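PDB 6HYY: phosphoserine phosphatase from Homo sapiens, which hydrolyses L-phosphoserine to serine and inorganic phosphate, the last step of the phosphorylated route of serine synthesis, as a magnesium-dependent phosphatase. Local coordinates for residues G152-K164 with M172-A186. Sequence-based numbering, arbitrary orientation.
Sequences GGKGKVIKLLKEK and MIGDGATDMEACPPA. With MG (magnesium ion), chain D; SER (serine), chain E; PO4 (phosphate ion), chain C.
K154 reaches from the first turn of helix 153-165 to the carboxylate of D179, and its NZ closes a salt bridge with D179 OD1 at 2.6 Å. The ammonium comes from above the carboxylate plane, 35° out of it, while D179 OD2 accepts the backbone N-H of G176 through its anti lone pair, so the carboxylate is held at both oxygens. With CG anti to the carbonyl carbon (chi1 -74°) and the chain extended beyond it, K154 reaches D179; on the way the chain crosses that of M172 at about a right angle, CD beside CE. T178 OG1 accepts a longer bond from NZ, at 3.2 Å, and itself donates to phosphate O2. D16 is a further salt-bridge partner of NZ, whereas its approach to the O of the bound serine is too short to be trusted in detail. This is the active-site end of a haloacid dehalogenase-type Rossmann-like fold: strand 170-174 leads into the loop where D175 OD1 binds magnesium at 2.3 Å, beside D16 and D18. Replacing K154 by an alanine removes the ammonium and would probably leave D179 and D16 without their shared positive mate. Packing is close further along the helix, where G155 and A182 bring their CA atoms to 4.4 Å and P185 CG lies 3.2 Å from G155 O. I158 CD1 fits among M172 SD, A182 CB and A186 CB, the last at 3.7 Å. Toward solvent the contact thins: K159 CB stays 4.4 Å from P185 CG, and the rest of its side chain leads away, while K162 lays its CD 3.8 Å from P185 O and then bends at chi3 and chi4.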
loop_
_atom_site.group_PDB
_atom_site.type_symbol
_atom_site.label_atom_id
_atom_site.label_comp_id
_atom_site.label_asym_id
_atom_site.label_seq_id
_atom_site.Cartn_x
_atom_site.Cartn_y
_atom_site.Cartn_z
ATOM N N GLY A 152 6.614 -11.431 -1.642
ATOM C CA GLY A 152 5.405 -11.951 -2.236
ATOM C C GLY A 152 4.162 -11.760 -1.404
ATOM O O GLY A 152 3.131 -12.366 -1.712
ATOM N N GLY A 153 4.226 -10.941 -0.354
ATOM C CA GLY A 153 3.107 -10.842 0.568
ATOM C C GLY A 153 1.837 -10.291 -0.049
ATOM O O GLY A 153 0.736 -10.660 0.365
ATOM N N LYS A 154 1.957 -9.393 -1.030
ATOM C CA LYS A 154 0.750 -8.828 -1.627
ATOM C C LYS A 154 -0.045 -9.898 -2.360
ATOM O O LYS A 154 -1.279 -9.924 -2.283
ATOM C CB LYS A 154 1.113 -7.681 -2.570
ATOM C CG LYS A 154 1.521 -6.430 -1.799
ATOM C CD LYS A 154 2.020 -5.341 -2.714
ATOM C CE LYS A 154 2.394 -4.110 -1.908
ATOM N NZ LYS A 154 3.326 -3.215 -2.669
ATOM N N GLY A 155 0.647 -10.802 -3.057
ATOM C CA GLY A 155 -0.052 -11.889 -3.717
ATOM C C GLY A 155 -0.691 -12.833 -2.722
ATOM O O GLY A 155 -1.798 -13.345 -2.951
ATOM N N LYS A 156 -0.020 -13.053 -1.584
ATOM C CA LYS A 156 -0.603 -13.894 -0.542
ATOM C C LYS A 156 -1.886 -13.279 0.009
ATOM O O LYS A 156 -2.854 -13.994 0.294
ATOM C CB LYS A 156 0.406 -14.122 0.580
ATOM C CG LYS A 156 1.657 -14.870 0.149
ATOM C CD LYS A 156 2.546 -15.177 1.348
ATOM C CE LYS A 156 3.864 -15.810 0.912
ATOM N NZ LYS A 156 4.976 -14.811 0.827
ATOM N N VAL A 157 -1.902 -11.956 0.185
ATOM C CA VAL A 157 -3.120 -11.290 0.642
ATOM C C VAL A 157 -4.246 -11.509 -0.360
ATOM O O VAL A 157 -5.376 -11.838 0.010
ATOM C CB VAL A 157 -2.858 -9.789 0.878
ATOM C CG1 VAL A 157 -4.190 -9.056 1.116
ATOM C CG2 VAL A 157 -1.927 -9.604 2.062
ATOM N N ILE A 158 -3.956 -11.318 -1.645
ATOM C CA ILE A 158 -4.998 -11.441 -2.656
ATOM C C ILE A 158 -5.519 -12.872 -2.701
ATOM O O ILE A 158 -6.727 -13.096 -2.846
ATOM C CB ILE A 158 -4.480 -10.952 -4.022
ATOM C CG1 ILE A 158 -4.266 -9.430 -3.927
ATOM C CG2 ILE A 158 -5.470 -11.310 -5.164
ATOM C CD1 ILE A 158 -3.741 -8.794 -5.180
ATOM N N LYS A 159 -4.620 -13.858 -2.544
ATOM C CA LYS A 159 -5.066 -15.248 -2.458
ATOM C C LYS A 159 -5.997 -15.455 -1.274
ATOM O O LYS A 159 -7.034 -16.121 -1.405
ATOM C CB LYS A 159 -3.858 -16.187 -2.370
ATOM C CG LYS A 159 -4.224 -17.655 -2.184
ATOM C CD LYS A 159 -2.978 -18.533 -2.332
ATOM C CE LYS A 159 -3.354 -20.011 -2.396
ATOM N NZ LYS A 159 -2.172 -20.899 -2.572
ATOM N N LEU A 160 -5.655 -14.895 -0.108
ATOM C CA LEU A 160 -6.545 -15.002 1.045
ATOM C C LEU A 160 -7.907 -14.391 0.746
ATOM O O LEU A 160 -8.939 -14.956 1.122
ATOM C CB LEU A 160 -5.921 -14.331 2.269
ATOM C CG LEU A 160 -4.691 -14.960 2.926
ATOM C CD1 LEU A 160 -4.169 -14.048 4.029
ATOM C CD2 LEU A 160 -5.015 -16.339 3.478
ATOM N N LEU A 161 -7.936 -13.244 0.060
ATOM C CA LEU A 161 -9.213 -12.592 -0.238
ATOM C C LEU A 161 -10.041 -13.418 -1.217
ATOM O O LEU A 161 -11.268 -13.506 -1.084
ATOM C CB LEU A 161 -8.966 -11.193 -0.801
ATOM C CG LEU A 161 -8.398 -10.196 0.191
ATOM C CD1 LEU A 161 -8.069 -8.914 -0.578
ATOM C CD2 LEU A 161 -9.367 -9.920 1.345
ATOM N N LYS A 162 -9.380 -14.016 -2.211
ATOM C CA LYS A 162 -10.073 -14.906 -3.131
ATOM C C LYS A 162 -10.676 -16.081 -2.385
ATOM O O LYS A 162 -11.821 -16.456 -2.645
ATOM C CB LYS A 162 -9.106 -15.392 -4.211
ATOM C CG LYS A 162 -8.797 -14.335 -5.249
ATOM C CD LYS A 162 -7.733 -14.791 -6.233
ATOM C CE LYS A 162 -8.248 -15.892 -7.147
ATOM N NZ LYS A 162 -9.582 -15.564 -7.718
ATOM N N GLU A 163 -9.938 -16.653 -1.428
ATOM C CA GLU A 163 -10.474 -17.822 -0.733
ATOM C C GLU A 163 -11.586 -17.437 0.233
ATOM O O GLU A 163 -12.509 -18.224 0.473
ATOM C CB GLU A 163 -9.349 -18.552 -0.008
ATOM C CG GLU A 163 -8.486 -19.360 -0.965
ATOM C CD GLU A 163 -7.086 -19.617 -0.443
ATOM O OE1 GLU A 163 -6.241 -20.109 -1.225
ATOM O OE2 GLU A 163 -6.826 -19.327 0.746
ATOM N N LYS A 164 -11.535 -16.228 0.789
ATOM C CA LYS A 164 -12.530 -15.865 1.790
ATOM C C LYS A 164 -13.825 -15.366 1.158
ATOM O O LYS A 164 -14.918 -15.674 1.652
ATOM C CB LYS A 164 -11.945 -14.791 2.720
ATOM C CG LYS A 164 -12.893 -14.354 3.829
ATOM C CD LYS A 164 -12.106 -13.702 4.963
ATOM C CE LYS A 164 -13.022 -13.187 6.058
ATOM N NZ LYS A 164 -12.234 -12.625 7.192
ATOM N N MET A 172 -5.332 -5.265 -8.911
ATOM C CA MET A 172 -4.284 -4.677 -8.074
ATOM C C MET A 172 -3.807 -3.370 -8.703
ATOM O O MET A 172 -3.591 -3.324 -9.914
ATOM C CB MET A 172 -3.100 -5.635 -7.946
ATOM C CG MET A 172 -1.929 -5.064 -7.170
ATOM S SD MET A 172 -2.212 -5.190 -5.392
ATOM C CE MET A 172 -1.240 -3.825 -4.734
ATOM N N ILE A 173 -3.682 -2.313 -7.893
ATOM C CA ILE A 173 -3.221 -0.999 -8.359
ATOM C C ILE A 173 -2.038 -0.574 -7.517
ATOM O O ILE A 173 -2.145 -0.506 -6.291
ATOM C CB ILE A 173 -4.338 0.053 -8.283
ATOM C CG1 ILE A 173 -5.527 -0.386 -9.150
ATOM C CG2 ILE A 173 -3.780 1.442 -8.711
ATOM C CD1 ILE A 173 -6.657 0.640 -9.284
ATOM N N GLY A 174 -0.914 -0.283 -8.173
ATOM C CA GLY A 174 0.260 0.131 -7.416
ATOM C C GLY A 174 1.364 0.615 -8.328
ATOM O O GLY A 174 1.282 0.519 -9.558
ATOM N N ASP A 175 2.396 1.171 -7.698
ATOM C CA ASP A 175 3.467 1.830 -8.432
ATOM C C ASP A 175 4.669 0.947 -8.709
ATOM O O ASP A 175 5.465 1.286 -9.593
ATOM C CB ASP A 175 3.950 3.066 -7.661
ATOM C CG ASP A 175 4.634 2.705 -6.357
ATOM O OD1 ASP A 175 3.992 2.059 -5.515
ATOM O OD2 ASP A 175 5.825 3.061 -6.161
ATOM N N GLY A 176 4.823 -0.178 -8.004
ATOM C CA GLY A 176 6.085 -0.882 -7.955
ATOM C C GLY A 176 6.026 -2.282 -8.546
ATOM O O GLY A 176 4.957 -2.824 -8.834
ATOM N N ALA A 177 7.214 -2.868 -8.709
ATOM C CA ALA A 177 7.281 -4.212 -9.272
ATOM C C ALA A 177 6.591 -5.241 -8.380
ATOM O O ALA A 177 5.981 -6.191 -8.896
ATOM C CB ALA A 177 8.743 -4.594 -9.525
ATOM N N THR A 178 6.645 -5.067 -7.052
ATOM C CA THR A 178 5.950 -6.009 -6.175
ATOM C C THR A 178 4.442 -5.958 -6.377
ATOM O O THR A 178 3.761 -6.966 -6.174
ATOM C CB THR A 178 6.297 -5.764 -4.707
ATOM O OG1 THR A 178 5.789 -4.490 -4.275
ATOM C CG2 THR A 178 7.803 -5.830 -4.504
ATOM N N ASP A 179 3.903 -4.812 -6.791
ATOM C CA ASP A 179 2.485 -4.736 -7.136
ATOM C C ASP A 179 2.200 -5.455 -8.450
ATOM O O ASP A 179 1.235 -6.228 -8.560
ATOM C CB ASP A 179 2.068 -3.262 -7.209
ATOM C CG ASP A 179 2.431 -2.524 -5.964
ATOM O OD1 ASP A 179 1.938 -2.917 -4.899
ATOM O OD2 ASP A 179 3.229 -1.559 -6.029
ATOM N N MET A 180 3.033 -5.207 -9.463
ATOM C CA MET A 180 2.881 -5.889 -10.740
ATOM C C MET A 180 2.953 -7.400 -10.563
ATOM O O MET A 180 2.211 -8.143 -11.215
ATOM C CB MET A 180 3.957 -5.411 -11.716
ATOM C CG MET A 180 3.681 -5.756 -13.157
ATOM S SD MET A 180 4.826 -4.817 -14.210
ATOM C CE MET A 180 6.378 -5.280 -13.468
ATOM N N GLU A 181 3.820 -7.870 -9.671
ATOM C CA GLU A 181 4.002 -9.300 -9.445
ATOM C C GLU A 181 2.890 -9.925 -8.611
ATOM O O GLU A 181 2.903 -11.141 -8.412
ATOM C CB GLU A 181 5.364 -9.545 -8.792
ATOM C CG GLU A 181 6.521 -9.255 -9.744
ATOM C CD GLU A 181 7.882 -9.270 -9.072
ATOM O OE1 GLU A 181 7.956 -9.588 -7.864
ATOM O OE2 GLU A 181 8.877 -8.934 -9.757
ATOM N N ALA A 182 1.923 -9.140 -8.138
ATOM C CA ALA A 182 0.748 -9.667 -7.457
ATOM C C ALA A 182 -0.360 -10.039 -8.427
ATOM O O ALA A 182 -1.435 -10.469 -7.984
ATOM C CB ALA A 182 0.222 -8.650 -6.438
ATOM N N CYS A 183 -0.131 -9.857 -9.727
ATOM C CA CYS A 183 -1.028 -10.328 -10.782
ATOM C C CYS A 183 -0.255 -11.325 -11.634
ATOM O O CYS A 183 0.594 -10.917 -12.448
ATOM C CB CYS A 183 -1.520 -9.161 -11.633
ATOM S SG CYS A 183 -2.508 -9.610 -13.058
ATOM N N PRO A 184 -0.478 -12.643 -11.468
ATOM C CA PRO A 184 -1.421 -13.303 -10.563
ATOM C C PRO A 184 -0.962 -13.286 -9.107
ATOM O O PRO A 184 0.232 -13.073 -8.872
ATOM C CB PRO A 184 -1.456 -14.743 -11.108
ATOM C CG PRO A 184 -0.091 -14.930 -11.626
ATOM C CD PRO A 184 0.360 -13.619 -12.188
ATOM N N PRO A 185 -1.861 -13.573 -8.148
ATOM C CA PRO A 185 -3.242 -14.050 -8.316
ATOM C C PRO A 185 -4.301 -12.994 -8.628
ATOM O O PRO A 185 -5.451 -13.368 -8.888
ATOM C CB PRO A 185 -3.544 -14.701 -6.963
ATOM C CG PRO A 185 -2.699 -13.933 -6.003
ATOM C CD PRO A 185 -1.434 -13.628 -6.735
ATOM N N ALA A 186 -3.967 -11.702 -8.582
ATOM C CA ALA A 186 -4.966 -10.737 -9.009
ATOM C C ALA A 186 -5.308 -10.987 -10.477
ATOM O O ALA A 186 -4.524 -11.578 -11.226
ATOM C CB ALA A 186 -4.466 -9.301 -8.815
HETATM MG MG MG D . 4.371 1.299 -3.407
HETATM N N SER E . 5.722 -0.299 1.763
HETATM C CA SER E . 4.508 -0.888 1.212
HETATM C C SER E . 4.856 -2.106 0.366
HETATM O O SER E . 4.412 -2.182 -0.774
HETATM C CB SER E . 3.756 0.107 0.355
HETATM O OG SER E . 2.360 -0.081 0.362
HETATM O OXT SER E . 5.595 -3.013 0.765
HETATM P P PO4 C . 8.404 -2.062 -4.730
HETATM O O1 PO4 C . 7.775 -1.237 -3.636
HETATM O O2 PO4 C . 7.333 -2.698 -5.569
HETATM O O3 PO4 C . 9.282 -1.177 -5.584
HETATM O O4 PO4 C . 9.290 -3.124 -4.121
HETATM O O HOH W 1 6.364 2.310 -3.615
HETATM O O HOH W 2 5.003 -0.687 -4.199
HETATM O O HOH W 3 5.421 0.442 -1.887
#